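Side-chain contacts in stage III sporulation protein AH (Bacillus subtilis, PDB 3TUF), which forms, together with SpoIIQ, an intercellular channel through which the mother cell triggers forespore-specific gene expression during sporulation: residues 102-105 with 106-110; 110-114 with 115-119; 119-122 with 123-127. All blocks are in the same frame, centred on the assembly; numbering follows the deposited sequence.

Contact 1: 102-105 with 106-110; sequences ELNA and IVSSD
Two flat groups of Asn104, its peptide carbonyl and its side-chain amide, meet Ser108 where helix 84-107 runs out into the turn of a helical hairpin; the bonds go to the carbonyl. Ser108 N and Ser108 OG approach Asn104 O from opposite faces of the carbonyl plane, so one oxygen takes two bonds from a single residue. The backbone bond is bent, its N-H...O angle 141° over 3.0 Å between Ser108 N and Asn104 O; the hydroxyl comes closer, with 2.7 Å between Ser108 OG and Asn104 O. A chi1 of -55° sets the hydroxyl beside its own backbone N, and this is what lets both donors share the acceptor. The amide comes near with its oxygen end: Asn104 OD1 lies 2.9 Å from Ser108 OG. Its hydrogen-bond partner is Tyr121 OH of the second subunit, which ties this helix end to the neighbouring copy of the protein. The example is of a serine just past a helix end that gives both its backbone N-H and its hydroxyl to the carbonyl four residues back.

In the two bonds just before it the pattern is still regular. Val107 N bonds Leu103 O (176°), and Ile106 N bonds Glu102 O; Ile106 also brings its delta methyl to the acceptor, 3.2 Å between Ile106 CD1 and Glu102 O. Ile106 and Val107 also lie against Ala120 of helix 114-143. After Val107 the chain leaves the helix: Ser109 N turns to Ile106 O at 2.9 Å, and Ser109 OG bonds Asp111 N in the manner of an ST turn. Ser109 N is not bonded to Ala105 O, and the beta carbon of Ser109 lies 3.2 Å from that oxygen (Ala105 O to Ser109 CB).

Contact 2: 110-114 with 115-119; sequences DDATA and KEKSE
Thr113 and Glu116 form a capping box at the start of helix 114-143, each side chain turned to the other residue's backbone. Of its hydrogen bonds, the capping bond is the firmer half: Glu116 N points at Thr113 OG1 at 174° and 3.0 Å. With chi1 at 69°, this hydroxyl sits between its own backbone N and carbonyl carbon, the crowded position, where it can accept from Glu116 N. In the reverse half Glu116 OE2 accepts from Thr113 N, but the carboxylate is modelled too near the threonine methyl, so its exact place, and with it a further bond from Thr113 OG1, is uncertain. The glutamate chain is extended beyond CG and crosses the threonine at about a right angle.

Backbone bonds follow at once, Lys117 N to Thr113 O at 2.8 Å and Ser118 N to Ala114 O at 2.9 Å, and start the regular helix.

Nonpolar packing is supplied by Lys117, whose CG rests 3.7 Å from Ala112 CB. Its chain bends at the last torsion and sends NZ back to the loop, where Ser109 O is its main partner. The bond from Lys117 NZ to Ala112 O, 3.4 Å, is weak.

As for charge, Asp110 OD1 stays 5.7 Å from Lys117 NZ, too far for the charged atoms to touch, so any attraction is probably weak.

Chemically, then, the hydroxyl supplies an acceptor that the first turn lacks, while the acidic side chain near the positive end of the helix dipole would probably add a favourable electrostatic term.

Contact 3: 119-122 with 123-127; sequences EAYD and KMTAL
Thr125 turns a methyl onto the ring of Tyr121, one helical turn back. The two side chains cross obliquely, and the contact is a CH-pi interaction over one face: Thr125 CG2 lies 4.1 Å from the ring centroid, 28° off its normal. The offset runs toward the hydroxyl end, since CG2 is closest to CZ of Tyr121, at 3.7 Å. Tyrosine reaches this place by holding CG opposite its backbone N (chi1 -177°), which carries the ring forward along the helix. The threonine hydroxyl faces the backbone instead, and gives a weak bond from Thr125 OG1 to Tyr121 O, 3.3 Å, beside the shorter one from Thr125 N, 2.9 Å from Tyr121 O.

Both residues belong to helix 114-143, the second arm of the helical hairpin, on a side that meets the second subunit. There Tyr121 OH is held by Asn104 of that subunit, and Thr125 packs on its Met124.

Met124 faces the first arm within its own chain, touching Leu103 and Val107; its chain bends at the end, leaving CE 3.9 Å from Ala120 O. Lys123 is oriented otherwise. Extended beyond CG, it passes Glu119 O at 3.6 Å from CG and runs toward the exposed Glu119 carboxylate, yet Lys123 NZ remains 5.5 Å from Glu119 OE1.

The three contacts follow one another round the closed end of a helical hairpin. Contact 1 finishes helix 84-107, contact 2 covers the rest of the loop and opens helix 114-143, and contact 3 continues along that helix; Asp110 is shared by the first pair and Glu119 by the second. Their centres lie about 8 Å (1 to 2), 11 Å (1 to 3) and 12 Å (2 to 3) apart. Contacts 1 and 3 face each other across the hairpin, Val107 CG2 lying 3.5 Å from Met124 CE. In this assembly the helix faces of contacts 1 and 3, but not the loop contact 2, meet a second copy of the protein.

Contact 1: 102-105 with 106-110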
ATOM      1  N   GLU B 102      -3.391 -14.698   7.877  1.00 58.77           N
ATOM      2  CA  GLU B 102      -4.385 -15.719   8.050  1.00 62.37           C
ATOM      3  C   GLU B 102      -4.775 -16.339   6.732  1.00 63.64           C
ATOM      4  O   GLU B 102      -4.809 -17.581   6.606  1.00 64.12           O
ATOM      5  CB  GLU B 102      -5.578 -15.160   8.773  1.00 76.80           C
ATOM      6  CG  GLU B 102      -5.458 -15.367  10.271  1.00109.18           C
ATOM      7  CD  GLU B 102      -6.056 -14.231  11.097  1.00117.00           C
ATOM      8  OE1 GLU B 102      -7.067 -13.620  10.665  1.00125.87           O
ATOM      9  OE2 GLU B 102      -5.507 -13.954  12.195  1.00135.66           O
ATOM     10  N   LEU B 103      -5.055 -15.494   5.743  1.00 54.69           N
ATOM     11  CA  LEU B 103      -5.249 -16.004   4.390  1.00 60.31           C
ATOM     12  C   LEU B 103      -4.081 -16.932   4.008  1.00 53.54           C
ATOM     13  O   LEU B 103      -4.267 -18.111   3.657  1.00 53.40           O
ATOM     14  CB  LEU B 103      -5.413 -14.862   3.374  1.00 55.98           C
ATOM     15  CG  LEU B 103      -6.784 -14.130   3.228  1.00 52.74           C
ATOM     16  CD1 LEU B 103      -7.958 -14.899   3.881  1.00 51.97           C
ATOM     17  CD2 LEU B 103      -6.734 -12.670   3.710  1.00 52.62           C
ATOM     18  N   ASN B 104      -2.864 -16.431   4.132  1.00 50.60           N
ATOM     19  CA  ASN B 104      -1.748 -17.258   3.757  1.00 57.68           C
ATOM     20  C   ASN B 104      -1.721 -18.563   4.542  1.00 56.59           C
ATOM     21  O   ASN B 104      -1.306 -19.607   4.023  1.00 53.85           O
ATOM     22  CB  ASN B 104      -0.452 -16.514   3.975  1.00 62.29           C
ATOM     23  CG  ASN B 104       0.738 -17.212   3.331  1.00 72.09           C
ATOM     24  OD1 ASN B 104       0.616 -18.165   2.538  1.00 68.89           O
ATOM     25  ND2 ASN B 104       1.905 -16.728   3.667  1.00 79.14           N
ATOM     26  N   ALA B 105      -2.163 -18.494   5.794  1.00 55.32           N
ATOM     27  CA  ALA B 105      -2.072 -19.632   6.664  1.00 58.71           C
ATOM     28  C   ALA B 105      -2.999 -20.768   6.201  1.00 57.48           C
ATOM     29  O   ALA B 105      -2.600 -21.937   6.177  1.00 71.06           O
ATOM     30  CB  ALA B 105      -2.378 -19.211   8.092  1.00 59.60           C
ATOM     31  N   ILE B 106      -4.228 -20.405   5.839  1.00 55.94           N
ATOM     32  CA  ILE B 106      -5.237 -21.318   5.286  1.00 60.61           C
ATOM     33  C   ILE B 106      -4.764 -21.951   3.977  1.00 61.17           C
ATOM     34  O   ILE B 106      -4.754 -23.187   3.812  1.00 68.61           O
ATOM     35  CB  ILE B 106      -6.548 -20.542   5.035  1.00 59.27           C
ATOM     36  CG1 ILE B 106      -7.211 -20.219   6.378  1.00 62.59           C
ATOM     37  CG2 ILE B 106      -7.517 -21.327   4.189  1.00 56.02           C
ATOM     38  CD1 ILE B 106      -7.775 -18.828   6.445  1.00 60.62           C
ATOM     39  N   VAL B 107      -4.356 -21.086   3.055  1.00 60.05           N
ATOM     40  CA  VAL B 107      -3.893 -21.501   1.737  1.00 63.08           C
ATOM     41  C   VAL B 107      -2.760 -22.497   1.892  1.00 59.33           C
ATOM     42  O   VAL B 107      -2.690 -23.490   1.164  1.00 64.93           O
ATOM     43  CB  VAL B 107      -3.438 -20.284   0.929  1.00 55.19           C
ATOM     44  CG1 VAL B 107      -2.498 -20.672  -0.208  1.00 51.74           C
ATOM     45  CG2 VAL B 107      -4.624 -19.593   0.374  1.00 50.01           C
ATOM     46  N   SER B 108      -1.900 -22.260   2.877  1.00 58.76           N
ATOM     47  CA  SER B 108      -0.735 -23.084   3.039  1.00 57.81           C
ATOM     48  C   SER B 108      -0.999 -24.340   3.872  1.00 60.80           C
ATOM     49  O   SER B 108      -0.076 -25.104   4.126  1.00 65.90           O
ATOM     50  CB  SER B 108       0.382 -22.245   3.659  1.00 65.60           C
ATOM     51  OG  SER B 108       0.633 -21.082   2.873  1.00 61.24           O
ATOM     52  N   SER B 109      -2.232 -24.585   4.289  1.00 60.21           N
ATOM     53  CA  SER B 109      -2.438 -25.599   5.309  1.00 59.61           C
ATOM     54  C   SER B 109      -2.932 -26.967   4.804  1.00 60.74           C
ATOM     55  O   SER B 109      -3.855 -27.035   4.003  1.00 59.97           O
ATOM     56  CB  SER B 109      -3.412 -25.054   6.344  1.00 61.52           C
ATOM     57  OG  SER B 109      -4.151 -26.125   6.877  1.00 63.94           O
ATOM     58  N   ASP B 110      -2.375 -28.055   5.326  1.00 63.72           N
ATOM     59  CA  ASP B 110      -2.734 -29.415   4.881  1.00 67.38           C
ATOM     60  C   ASP B 110      -4.154 -29.790   5.180  1.00 69.18           C
ATOM     61  O   ASP B 110      -4.688 -30.772   4.639  1.00 70.13           O
ATOM     62  CB  ASP B 110      -1.887 -30.423   5.610  1.00 67.99           C
ATOM     63  CG  ASP B 110      -0.546 -30.544   5.035  1.00 80.22           C
ATOM     64  OD1 ASP B 110      -0.265 -29.876   4.007  1.00 82.25           O
ATOM     65  OD2 ASP B 110       0.236 -31.322   5.607  1.00 97.06           O
TER

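Contact 2: 110-114 with 115-119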
ATOM      1  N   ASP B 110      -2.375 -28.055   5.326  1.00 63.72           N
ATOM      2  CA  ASP B 110      -2.734 -29.415   4.881  1.00 67.38           C
ATOM      3  C   ASP B 110      -4.154 -29.790   5.180  1.00 69.18           C
ATOM      4  O   ASP B 110      -4.688 -30.772   4.639  1.00 70.13           O
ATOM      5  CB  ASP B 110      -1.887 -30.423   5.610  1.00 67.99           C
ATOM      6  CG  ASP B 110      -0.546 -30.544   5.035  1.00 80.22           C
ATOM      7  OD1 ASP B 110      -0.265 -29.876   4.007  1.00 82.25           O
ATOM      8  OD2 ASP B 110       0.236 -31.322   5.607  1.00 97.06           O
ATOM      9  N   ASP B 111      -4.737 -29.015   6.084  1.00 66.93           N
ATOM     10  CA  ASP B 111      -6.067 -29.279   6.622  1.00 75.72           C
ATOM     11  C   ASP B 111      -7.167 -28.455   5.993  1.00 72.99           C
ATOM     12  O   ASP B 111      -8.321 -28.638   6.360  1.00 75.93           O
ATOM     13  CB  ASP B 111      -6.060 -29.059   8.129  1.00 70.98           C
ATOM     14  CG  ASP B 111      -5.233 -30.094   8.831  1.00 77.27           C
ATOM     15  OD1 ASP B 111      -5.651 -31.264   8.778  1.00 85.50           O
ATOM     16  OD2 ASP B 111      -4.160 -29.762   9.389  1.00 84.38           O
ATOM     17  N   ALA B 112      -6.818 -27.545   5.073  1.00 65.00           N
ATOM     18  CA  ALA B 112      -7.817 -26.792   4.307  1.00 53.11           C
ATOM     19  C   ALA B 112      -8.302 -27.624   3.124  1.00 63.90           C
ATOM     20  O   ALA B 112      -7.548 -28.406   2.562  1.00 66.60           O
ATOM     21  CB  ALA B 112      -7.226 -25.486   3.818  1.00 62.37           C
ATOM     22  N   THR B 113      -9.563 -27.471   2.745  1.00 68.79           N
ATOM     23  CA  THR B 113     -10.033 -28.136   1.552  1.00 65.13           C
ATOM     24  C   THR B 113      -9.680 -27.265   0.382  1.00 67.66           C
ATOM     25  O   THR B 113      -9.343 -26.077   0.550  1.00 64.53           O
ATOM     26  CB  THR B 113     -11.545 -28.272   1.511  1.00 62.84           C
ATOM     27  OG1 THR B 113     -12.134 -26.975   1.345  1.00 63.23           O
ATOM     28  CG2 THR B 113     -12.042 -28.911   2.760  1.00 64.37           C
ATOM     29  N   ALA B 114      -9.782 -27.863  -0.810  1.00 61.96           N
ATOM     30  CA  ALA B 114      -9.582 -27.159  -2.058  1.00 62.47           C
ATOM     31  C   ALA B 114     -10.446 -25.897  -2.110  1.00 62.62           C
ATOM     32  O   ALA B 114      -9.953 -24.822  -2.458  1.00 63.94           O
ATOM     33  CB  ALA B 114      -9.886 -28.077  -3.220  1.00 59.63           C
ATOM     34  N   LYS B 115     -11.714 -26.025  -1.725  1.00 61.36           N
ATOM     35  CA  LYS B 115     -12.633 -24.895  -1.724  1.00 64.78           C
ATOM     36  C   LYS B 115     -12.090 -23.771  -0.858  1.00 65.29           C
ATOM     37  O   LYS B 115     -11.994 -22.615  -1.291  1.00 65.36           O
ATOM     38  CB  LYS B 115     -13.977 -25.337  -1.165  1.00 68.89           C
ATOM     39  CG  LYS B 115     -15.168 -24.603  -1.725  1.00 83.85           C
ATOM     40  CD  LYS B 115     -15.591 -25.215  -3.066  1.00 95.44           C
ATOM     41  CE  LYS B 115     -16.315 -26.581  -2.929  1.00 97.65           C
ATOM     42  NZ  LYS B 115     -17.749 -26.505  -2.508  1.00104.38           N
ATOM     43  N   GLU B 116     -11.735 -24.132   0.371  1.00 57.46           N
ATOM     44  CA  GLU B 116     -11.233 -23.168   1.329  1.00 66.59           C
ATOM     45  C   GLU B 116      -9.941 -22.501   0.856  1.00 65.14           C
ATOM     46  O   GLU B 116      -9.824 -21.272   0.921  1.00 67.00           O
ATOM     47  CB  GLU B 116     -11.003 -23.821   2.674  1.00 63.93           C
ATOM     48  CG  GLU B 116     -12.142 -24.616   3.222  1.00 63.12           C
ATOM     49  CD  GLU B 116     -11.686 -25.417   4.432  1.00 74.75           C
ATOM     50  OE1 GLU B 116     -11.497 -24.809   5.504  1.00 74.55           O
ATOM     51  OE2 GLU B 116     -11.481 -26.644   4.321  1.00 80.68           O
ATOM     52  N   LYS B 117      -8.977 -23.285   0.376  1.00 61.01           N
ATOM     53  CA  LYS B 117      -7.755 -22.687  -0.189  1.00 65.54           C
ATOM     54  C   LYS B 117      -8.118 -21.700  -1.297  1.00 61.01           C
ATOM     55  O   LYS B 117      -7.651 -20.555  -1.333  1.00 55.54           O
ATOM     56  CB  LYS B 117      -6.800 -23.758  -0.721  1.00 61.13           C
ATOM     57  CG  LYS B 117      -6.222 -24.633   0.382  1.00 68.62           C
ATOM     58  CD  LYS B 117      -5.033 -25.415  -0.135  1.00 71.54           C
ATOM     59  CE  LYS B 117      -4.180 -26.037   0.971  1.00 69.57           C
ATOM     60  NZ  LYS B 117      -4.591 -27.441   1.206  1.00 79.43           N
ATOM     61  N   SER B 118      -8.992 -22.140  -2.178  1.00 60.92           N
ATOM     62  CA  SER B 118      -9.380 -21.353  -3.325  1.00 59.67           C
ATOM     63  C   SER B 118      -9.987 -19.997  -2.952  1.00 59.16           C
ATOM     64  O   SER B 118      -9.648 -18.968  -3.553  1.00 58.30           O
ATOM     65  CB  SER B 118     -10.357 -22.157  -4.150  1.00 68.58           C
ATOM     66  OG  SER B 118     -10.708 -21.444  -5.308  1.00 81.56           O
ATOM     67  N   GLU B 119     -10.867 -20.004  -1.961  1.00 52.15           N
ATOM     68  CA  GLU B 119     -11.498 -18.790  -1.478  1.00 60.01           C
ATOM     69  C   GLU B 119     -10.579 -17.889  -0.684  1.00 59.16           C
ATOM     70  O   GLU B 119     -10.631 -16.666  -0.829  1.00 64.09           O
ATOM     71  CB  GLU B 119     -12.666 -19.148  -0.580  1.00 62.75           C
ATOM     72  CG  GLU B 119     -13.792 -19.799  -1.323  1.00 78.67           C
ATOM     73  CD  GLU B 119     -14.786 -20.480  -0.384  1.00 93.20           C
ATOM     74  OE1 GLU B 119     -14.711 -20.273   0.856  1.00 89.89           O
ATOM     75  OE2 GLU B 119     -15.643 -21.233  -0.882  1.00 92.46           O
TER

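Contact 3: 119-122 with 123-127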
ATOM      1  N   GLU B 119     -10.867 -20.004  -1.961  1.00 52.15           N
ATOM      2  CA  GLU B 119     -11.498 -18.790  -1.478  1.00 60.01           C
ATOM      3  C   GLU B 119     -10.579 -17.889  -0.684  1.00 59.16           C
ATOM      4  O   GLU B 119     -10.631 -16.666  -0.829  1.00 64.09           O
ATOM      5  CB  GLU B 119     -12.666 -19.148  -0.580  1.00 62.75           C
ATOM      6  CG  GLU B 119     -13.792 -19.799  -1.323  1.00 78.67           C
ATOM      7  CD  GLU B 119     -14.786 -20.480  -0.384  1.00 93.20           C
ATOM      8  OE1 GLU B 119     -14.711 -20.273   0.856  1.00 89.89           O
ATOM      9  OE2 GLU B 119     -15.643 -21.233  -0.882  1.00 92.46           O
ATOM     10  N   ALA B 120      -9.782 -18.479   0.203  1.00 51.86           N
ATOM     11  CA  ALA B 120      -8.730 -17.718   0.868  1.00 59.56           C
ATOM     12  C   ALA B 120      -7.802 -17.089  -0.182  1.00 54.26           C
ATOM     13  O   ALA B 120      -7.437 -15.891  -0.121  1.00 53.66           O
ATOM     14  CB  ALA B 120      -7.967 -18.595   1.758  1.00 54.55           C
ATOM     15  N   TYR B 121      -7.426 -17.873  -1.173  1.00 53.55           N
ATOM     16  CA  TYR B 121      -6.600 -17.294  -2.238  1.00 60.29           C
ATOM     17  C   TYR B 121      -7.240 -16.075  -2.958  1.00 60.32           C
ATOM     18  O   TYR B 121      -6.570 -15.056  -3.203  1.00 59.21           O
ATOM     19  CB  TYR B 121      -6.159 -18.363  -3.228  1.00 60.81           C
ATOM     20  CG  TYR B 121      -5.254 -17.821  -4.286  1.00 64.05           C
ATOM     21  CD1 TYR B 121      -3.917 -17.606  -4.026  1.00 59.19           C
ATOM     22  CD2 TYR B 121      -5.750 -17.491  -5.542  1.00 57.12           C
ATOM     23  CE1 TYR B 121      -3.076 -17.088  -5.009  1.00 60.20           C
ATOM     24  CE2 TYR B 121      -4.929 -16.973  -6.528  1.00 54.91           C
ATOM     25  CZ  TYR B 121      -3.598 -16.773  -6.262  1.00 60.77           C
ATOM     26  OH  TYR B 121      -2.782 -16.261  -7.236  1.00 62.06           O
ATOM     27  N   ASP B 122      -8.531 -16.174  -3.277  1.00 58.13           N
ATOM     28  CA  ASP B 122      -9.245 -15.044  -3.867  1.00 62.04           C
ATOM     29  C   ASP B 122      -9.336 -13.825  -2.975  1.00 62.58           C
ATOM     30  O   ASP B 122      -9.169 -12.695  -3.455  1.00 56.81           O
ATOM     31  CB  ASP B 122     -10.636 -15.461  -4.270  1.00 68.04           C
ATOM     32  CG  ASP B 122     -10.616 -16.473  -5.357  1.00 73.09           C
ATOM     33  OD1 ASP B 122      -9.511 -16.968  -5.680  1.00 75.04           O
ATOM     34  OD2 ASP B 122     -11.696 -16.773  -5.895  1.00 77.70           O
ATOM     35  N   LYS B 123      -9.616 -14.048  -1.689  1.00 62.62           N
ATOM     36  CA  LYS B 123      -9.661 -12.961  -0.708  1.00 60.40           C
ATOM     37  C   LYS B 123      -8.276 -12.283  -0.669  1.00 64.20           C
ATOM     38  O   LYS B 123      -8.163 -11.044  -0.591  1.00 60.06           O
ATOM     39  CB  LYS B 123     -10.071 -13.486   0.673  1.00 62.31           C
ATOM     40  CG  LYS B 123     -11.581 -13.645   0.892  1.00 78.36           C
ATOM     41  CD  LYS B 123     -11.966 -14.237   2.303  1.00 90.74           C
ATOM     42  CE  LYS B 123     -13.379 -14.877   2.349  1.00 85.58           C
ATOM     43  NZ  LYS B 123     -13.526 -15.657   3.604  1.00 85.20           N
ATOM     44  N   MET B 124      -7.226 -13.102  -0.780  1.00 58.34           N
ATOM     45  CA  MET B 124      -5.862 -12.610  -0.747  1.00 61.62           C
ATOM     46  C   MET B 124      -5.592 -11.702  -1.964  1.00 61.33           C
ATOM     47  O   MET B 124      -5.220 -10.488  -1.824  1.00 56.43           O
ATOM     48  CB  MET B 124      -4.913 -13.805  -0.738  1.00 62.02           C
ATOM     49  CG  MET B 124      -3.551 -13.569  -0.120  1.00 71.94           C
ATOM     50  SD  MET B 124      -2.536 -15.067  -0.196  1.00 77.42           S
ATOM     51  CE  MET B 124      -3.608 -16.256   0.585  1.00 66.80           C
ATOM     52  N   THR B 125      -5.792 -12.248  -3.161  1.00 49.64           N
ATOM     53  CA  THR B 125      -5.527 -11.412  -4.318  1.00 58.20           C
ATOM     54  C   THR B 125      -6.433 -10.139  -4.385  1.00 57.90           C
ATOM     55  O   THR B 125      -5.953  -9.056  -4.840  1.00 60.65           O
ATOM     56  CB  THR B 125      -5.436 -12.210  -5.648  1.00 50.56           C
ATOM     57  OG1 THR B 125      -6.602 -12.999  -5.818  1.00 63.06           O
ATOM     58  CG2 THR B 125      -4.249 -13.169  -5.627  1.00 49.08           C
ATOM     59  N   ALA B 126      -7.689 -10.227  -3.900  1.00 46.87           N
ATOM     60  CA  ALA B 126      -8.571  -9.057  -3.910  1.00 49.82           C
ATOM     61  C   ALA B 126      -8.070  -7.998  -2.968  1.00 48.95           C
ATOM     62  O   ALA B 126      -8.157  -6.783  -3.244  1.00 58.96           O
ATOM     63  CB  ALA B 126      -9.995  -9.430  -3.514  1.00 48.33           C
ATOM     64  N   LEU B 127      -7.572  -8.466  -1.834  1.00 44.49           N
ATOM     65  CA  LEU B 127      -7.048  -7.551  -0.849  1.00 48.05           C
ATOM     66  C   LEU B 127      -5.939  -6.693  -1.447  1.00 50.21           C
ATOM     67  O   LEU B 127      -5.953  -5.472  -1.242  1.00 50.54           O
ATOM     68  CB  LEU B 127      -6.522  -8.292   0.369  1.00 47.77           C
ATOM     69  CG  LEU B 127      -6.745  -7.723   1.769  1.00 42.15           C
ATOM     70  CD1 LEU B 127      -5.504  -8.052   2.472  1.00 41.51           C
ATOM     71  CD2 LEU B 127      -7.073  -6.206   1.960  1.00 42.33           C
TER